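Local coordinates for protein TarM (Staphylococcus aureus subsp. aureus 21178, PDB 4X7R) that belongs to the GT-B clan of glycosyltransferases and binds uridine-5'-diphosphate, at residues 271-276 with 297-302; 243-248 with 278-283. The protein carries 1 engineered substitution. One frame throughout, in Å; residues are numbered along the deposited sequence.

Interaction 1 of 2, residues 271-276 with 297-302; sequences ENANKI and ENIFTI
Ala273 meets the 297-302 segment through both its side chain and its carbonyl. Its CB lies 3.6 Å from Ile299 CD1, an apolar touch beside the polar bonds. Its O takes a hydrogen bond of 3.0 Å from Asn298 ND2; the bond is bent, with 148° at the hydrogen, and the donor is tilted from the carbonyl plane. The backbone N of Ile276 also donates to Ala273 O, from the opposite face of that plane, so one carbonyl serves the turn's own closure and the neighbouring segment together. Asn274, next along, offers its side chain. Its chi1 of -73° sets CG beside the backbone N, anti to the carbonyl carbon, and the carboxamide presents OD1 to two successive peptide N-H groups: it accepts from Glu297 N at 2.9 Å, in the carbonyl plane on a lone pair, and from Asn298 N at 3.2 Å, almost in line with the CG-OD1 bond. Both bonds are nearly straight. Farther on, Ile276 O lies 2.8 Å from the same Asn298 ND2. The principle illustrated is an exchange of carboxamides: Asn274 accepts from the backbone of 297-302, and Asn298 donates to the backbone of 271-276. Asn298 is also the centre of an inverse gamma turn leading into strand 299-301. Hydrogen bonds between carboxamides and backbone thus join the short 3-10 turn after helix 264-271 to the entry of the edge strand. Gripped by two N-H groups, OD1 fixes the rotation of the Asn274 carboxamide, while Ala273 O is shared by donors from opposite faces of its plane.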
loop_
_atom_site.group_PDB
_atom_site.type_symbol
_atom_site.label_atom_id
_atom_site.label_comp_id
_atom_site.label_asym_id
_atom_site.label_seq_id
_atom_site.Cartn_x
_atom_site.Cartn_y
_atom_site.Cartn_z
ATOM N N GLU A 271 7.739 -19.213 9.777
ATOM C CA GLU A 271 7.548 -20.466 10.507
ATOM C C GLU A 271 6.755 -21.522 9.754
ATOM O O GLU A 271 6.969 -22.717 9.973
ATOM C CB GLU A 271 6.968 -20.198 11.890
ATOM C CG GLU A 271 8.035 -19.657 12.830
ATOM C CD GLU A 271 7.570 -19.221 14.206
ATOM O OE1 GLU A 271 6.370 -18.900 14.366
ATOM O OE2 GLU A 271 8.426 -19.165 15.120
ATOM N N ASN A 272 5.903 -21.084 8.822
ATOM C CA ASN A 272 5.075 -21.952 7.982
ATOM C C ASN A 272 5.604 -22.185 6.552
ATOM O O ASN A 272 4.898 -22.789 5.741
ATOM C CB ASN A 272 3.634 -21.423 7.977
ATOM C CG ASN A 272 2.977 -21.738 9.287
ATOM O OD1 ASN A 272 2.853 -22.896 9.671
ATOM N ND2 ASN A 272 2.716 -20.726 10.076
ATOM N N ALA A 273 6.855 -21.738 6.257
ATOM C CA ALA A 273 7.480 -21.840 4.922
ATOM C C ALA A 273 7.518 -23.255 4.380
ATOM O O ALA A 273 7.255 -23.468 3.193
ATOM C CB ALA A 273 8.884 -21.249 4.946
ATOM N N ASN A 274 7.819 -24.229 5.260
ATOM C CA ASN A 274 7.910 -25.637 4.879
ATOM C C ASN A 274 6.573 -26.272 4.528
ATOM O O ASN A 274 6.559 -27.341 3.935
ATOM C CB ASN A 274 8.652 -26.443 5.942
ATOM C CG ASN A 274 10.134 -26.184 5.972
ATOM O OD1 ASN A 274 10.677 -25.365 5.226
ATOM N ND2 ASN A 274 10.828 -26.885 6.841
ATOM N N LYS A 275 5.463 -25.610 4.861
ATOM C CA LYS A 275 4.111 -26.115 4.597
ATOM C C LYS A 275 3.520 -25.565 3.289
ATOM O O LYS A 275 2.427 -25.967 2.924
ATOM C CB LYS A 275 3.183 -25.831 5.793
ATOM C CG LYS A 275 3.618 -26.541 7.075
ATOM C CD LYS A 275 2.586 -26.399 8.178
ATOM C CE LYS A 275 3.065 -26.988 9.484
ATOM N NZ LYS A 275 4.106 -26.134 10.135
ATOM N N ILE A 276 4.241 -24.658 2.577
ATOM C CA ILE A 276 3.789 -24.060 1.308
ATOM C C ILE A 276 4.876 -24.250 0.240
ATOM O O ILE A 276 5.886 -24.917 0.508
ATOM C CB ILE A 276 3.295 -22.576 1.458
ATOM C CG1 ILE A 276 4.401 -21.631 1.992
ATOM C CG2 ILE A 276 1.999 -22.498 2.319
ATOM C CD1 ILE A 276 4.133 -20.151 1.839
ATOM N N GLU A 297 13.352 -24.491 5.730
ATOM C CA GLU A 297 14.262 -24.593 4.585
ATOM C C GLU A 297 13.792 -23.810 3.349
ATOM O O GLU A 297 14.633 -23.233 2.645
ATOM C CB GLU A 297 14.499 -26.067 4.226
ATOM C CG GLU A 297 15.504 -26.760 5.138
ATOM C CD GLU A 297 15.543 -28.276 5.075
ATOM O OE1 GLU A 297 14.614 -28.878 4.487
ATOM O OE2 GLU A 297 16.483 -28.867 5.656
ATOM N N ASN A 298 12.449 -23.782 3.107
ATOM C CA ASN A 298 11.755 -23.160 1.969
ATOM C C ASN A 298 11.830 -21.630 1.866
ATOM O O ASN A 298 10.804 -20.995 1.612
ATOM C CB ASN A 298 10.276 -23.592 1.972
ATOM C CG ASN A 298 9.941 -24.795 1.144
ATOM O OD1 ASN A 298 10.806 -25.507 0.641
ATOM N ND2 ASN A 298 8.655 -25.057 1.003
ATOM N N ILE A 299 13.022 -21.053 2.010
ATOM C CA ILE A 299 13.285 -19.621 1.912
ATOM C C ILE A 299 14.086 -19.393 0.636
ATOM O O ILE A 299 15.135 -20.003 0.447
ATOM C CB ILE A 299 14.034 -19.082 3.179
ATOM C CG1 ILE A 299 13.412 -19.601 4.508
ATOM C CG2 ILE A 299 14.172 -17.555 3.141
ATOM C CD1 ILE A 299 11.861 -19.196 4.836
ATOM N N PHE A 300 13.591 -18.536 -0.232
ATOM C CA PHE A 300 14.236 -18.286 -1.509
ATOM C C PHE A 300 14.455 -16.808 -1.701
ATOM O O PHE A 300 13.621 -16.013 -1.285
ATOM C CB PHE A 300 13.363 -18.864 -2.660
ATOM C CG PHE A 300 13.049 -20.337 -2.500
ATOM C CD1 PHE A 300 14.012 -21.306 -2.778
ATOM C CD2 PHE A 300 11.799 -20.756 -2.043
ATOM C CE1 PHE A 300 13.718 -22.667 -2.636
ATOM C CE2 PHE A 300 11.504 -22.116 -1.904
ATOM C CZ PHE A 300 12.465 -23.061 -2.188
ATOM N N THR A 301 15.609 -16.432 -2.262
ATOM C CA THR A 301 15.891 -15.037 -2.536
ATOM C C THR A 301 15.475 -14.740 -3.957
ATOM O O THR A 301 15.926 -15.414 -4.887
ATOM C CB THR A 301 17.375 -14.702 -2.338
ATOM O OG1 THR A 301 17.704 -14.826 -0.956
ATOM C CG2 THR A 301 17.722 -13.289 -2.836
ATOM N N ILE A 302 14.578 -13.770 -4.130
ATOM C CA ILE A 302 14.213 -13.297 -5.464
ATOM C C ILE A 302 14.066 -11.787 -5.328
ATOM O O ILE A 302 13.174 -11.338 -4.634
ATOM C CB ILE A 302 12.940 -13.962 -6.118
ATOM C CG1 ILE A 302 12.972 -15.492 -6.089
ATOM C CG2 ILE A 302 12.737 -13.448 -7.563
ATOM C CD1 ILE A 302 11.721 -16.169 -6.698
#

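Interaction 2 of 2, residues 243-248 with 278-283; sequences QKYGVI and GVIVLT
Tyr245, Gly246 and Val247 pair in parallel register with Gly278, Val279 and Ile280, the strand axes approaching to 4.6 Å and crossing at -25°. The ladder has three rungs. Gly246 uses both polar atoms, its N donating to Gly278 O at 3.0 Å and its O accepting from Ile280 N at 2.7 Å; Ile248 N then donates to Ile280 O at 2.8 Å. Past the last rung a water lies 2.7 Å from Ile248 O and accepts from Leu282 N. Side chains meet on both faces. On one, the Tyr245 ring lies by Gly278, where a CB would sit tight against Tyr245 CD1 and, at phi/psi 165°/153°, press on the preceding carbonyl O; Tyr245 CD1 touches Ile280 CD1 at 3.8 Å. The ring hydroxyl donates to Gln243 OE1 over 2.6 Å, tying the far end of the ring to its own strand. Val247 CG2, anti to its carbonyl carbon, reaches Ile280 CB on this same face. On the other, Ile248 CD1 crosses to Val279 CG1 at 3.7 Å, while Ile248 CB packs on Val281 CG1. The pair exemplifies the beta-alpha-beta unit of a Rossmann-like domain: helix 264-271 connects the strands and covers the Ile248 and Val279 face through Ile269, whereas helix 480-492 covers the Tyr245, Val247 and Ile280 face with Trp487 and Leu490. Strand 221-225 flanks 243-247 on its other side.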
loop_
_atom_site.group_PDB
_atom_site.type_symbol
_atom_site.label_atom_id
_atom_site.label_comp_id
_atom_site.label_asym_id
_atom_site.label_seq_id
_atom_site.Cartn_x
_atom_site.Cartn_y
_atom_site.Cartn_z
ATOM N N GLN A 243 -0.469 -23.745 -6.152
ATOM C CA GLN A 243 0.761 -23.363 -5.480
ATOM C C GLN A 243 0.554 -22.170 -4.559
ATOM O O GLN A 243 -0.283 -21.283 -4.828
ATOM C CB GLN A 243 1.873 -23.074 -6.502
ATOM C CG GLN A 243 2.087 -24.239 -7.474
ATOM C CD GLN A 243 3.211 -23.996 -8.422
ATOM O OE1 GLN A 243 4.229 -23.406 -8.064
ATOM N NE2 GLN A 243 3.071 -24.490 -9.644
ATOM N N LYS A 244 1.319 -22.154 -3.454
ATOM C CA LYS A 244 1.244 -21.071 -2.463
ATOM C C LYS A 244 2.615 -20.520 -2.145
ATOM O O LYS A 244 3.513 -21.265 -1.729
ATOM C CB LYS A 244 0.520 -21.514 -1.171
ATOM C CG LYS A 244 -0.929 -21.978 -1.377
ATOM C CD LYS A 244 -1.575 -22.431 -0.067
ATOM C CE LYS A 244 -3.037 -22.841 -0.220
ATOM N NZ LYS A 244 -3.663 -23.112 1.112
ATOM N N TYR A 245 2.767 -19.198 -2.310
ATOM C CA TYR A 245 4.022 -18.488 -2.025
ATOM C C TYR A 245 3.728 -17.291 -1.193
ATOM O O TYR A 245 2.690 -16.658 -1.367
ATOM C CB TYR A 245 4.743 -18.008 -3.317
ATOM C CG TYR A 245 5.156 -19.139 -4.228
ATOM C CD1 TYR A 245 6.349 -19.826 -4.021
ATOM C CD2 TYR A 245 4.316 -19.583 -5.243
ATOM C CE1 TYR A 245 6.703 -20.916 -4.815
ATOM C CE2 TYR A 245 4.674 -20.655 -6.061
ATOM C CZ TYR A 245 5.860 -21.327 -5.833
ATOM O OH TYR A 245 6.192 -22.416 -6.590
ATOM N N GLY A 246 4.659 -16.968 -0.312
ATOM C CA GLY A 246 4.575 -15.775 0.523
ATOM C C GLY A 246 5.765 -14.919 0.153
ATOM O O GLY A 246 6.870 -15.456 0.036
ATOM N N VAL A 247 5.552 -13.605 -0.119
ATOM C CA VAL A 247 6.674 -12.696 -0.385
ATOM C C VAL A 247 6.813 -11.786 0.839
ATOM O O VAL A 247 5.862 -11.079 1.176
ATOM C CB VAL A 247 6.574 -11.862 -1.706
ATOM C CG1 VAL A 247 7.711 -10.833 -1.798
ATOM C CG2 VAL A 247 6.559 -12.752 -2.954
ATOM N N ILE A 248 7.979 -11.817 1.501
ATOM C CA ILE A 248 8.285 -10.942 2.640
ATOM C C ILE A 248 8.954 -9.670 2.064
ATOM O O ILE A 248 9.956 -9.741 1.357
ATOM C CB ILE A 248 9.054 -11.687 3.749
ATOM C CG1 ILE A 248 8.027 -12.625 4.488
ATOM C CG2 ILE A 248 9.704 -10.689 4.727
ATOM C CD1 ILE A 248 8.521 -13.573 5.423
ATOM N N GLY A 278 6.883 -21.965 -0.963
ATOM C CA GLY A 278 8.043 -21.152 -0.668
ATOM C C GLY A 278 7.763 -19.782 -0.103
ATOM O O GLY A 278 6.712 -19.184 -0.344
ATOM N N VAL A 279 8.730 -19.286 0.666
ATOM C CA VAL A 279 8.690 -17.944 1.228
ATOM C C VAL A 279 9.845 -17.192 0.570
ATOM O O VAL A 279 11.002 -17.632 0.613
ATOM C CB VAL A 279 8.708 -17.959 2.770
ATOM C CG1 VAL A 279 8.988 -16.562 3.345
ATOM C CG2 VAL A 279 7.376 -18.511 3.304
ATOM N N ILE A 280 9.501 -16.102 -0.114
ATOM C CA ILE A 280 10.451 -15.287 -0.866
ATOM C C ILE A 280 10.881 -14.071 -0.075
ATOM O O ILE A 280 10.047 -13.383 0.509
ATOM C CB ILE A 280 9.906 -14.915 -2.294
ATOM C CG1 ILE A 280 9.971 -16.112 -3.278
ATOM C CG2 ILE A 280 10.677 -13.714 -2.919
ATOM C CD1 ILE A 280 8.994 -17.215 -3.110
ATOM N N VAL A 281 12.201 -13.817 -0.055
ATOM C CA VAL A 281 12.793 -12.626 0.536
ATOM C C VAL A 281 13.525 -11.925 -0.588
ATOM O O VAL A 281 13.859 -12.560 -1.579
ATOM C CB VAL A 281 13.625 -12.836 1.817
ATOM C CG1 VAL A 281 12.738 -13.343 2.951
ATOM C CG2 VAL A 281 14.825 -13.757 1.579
ATOM N N LEU A 282 13.782 -10.628 -0.440
ATOM C CA LEU A 282 14.343 -9.856 -1.529
ATOM C C LEU A 282 15.854 -9.868 -1.652
ATOM O O LEU A 282 16.361 -9.535 -2.729
ATOM C CB LEU A 282 13.798 -8.422 -1.508
ATOM C CG LEU A 282 12.248 -8.280 -1.533
ATOM C CD1 LEU A 282 11.840 -6.890 -1.050
ATOM C CD2 LEU A 282 11.692 -8.576 -2.927
ATOM N N THR A 283 16.577 -10.184 -0.557
ATOM C CA THR A 283 18.052 -10.182 -0.601
ATOM C C THR A 283 18.594 -11.491 -0.066
ATOM O O THR A 283 17.881 -12.200 0.649
ATOM C CB THR A 283 18.650 -8.960 0.179
ATOM O OG1 THR A 283 18.411 -9.139 1.549
ATOM C CG2 THR A 283 18.070 -7.601 -0.261
HETATM O O HOH W 1 12.575 -9.152 1.816
#

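In the fold
Interactions 1 and 2 lie with their centres 7 Å apart and interlock along the chain, since their segments alternate in sequence. Strand 278-281 is the shared member: on one side it pairs with 243-247, on the other with edge strand 299-301, where Asn298 O lies 2.8 Å from Val279 N and Phe300 N lies 2.9 Å from Val279 O, both probable hydrogen bonds. Ala273 CB packs on Val279 CG2 at 3.5 Å, bringing the turn of interaction 1 against the sheet of interaction 2. Just past the C-terminal end of that strand, the Leu282 side chain is, between nearest atoms, about 3 Å from bound (2S)-2,3-dihydroxypropyl 2-acetamido-2-deoxy-alpha-D-glucopyranoside and about 7 Å from uridine-5'-diphosphate.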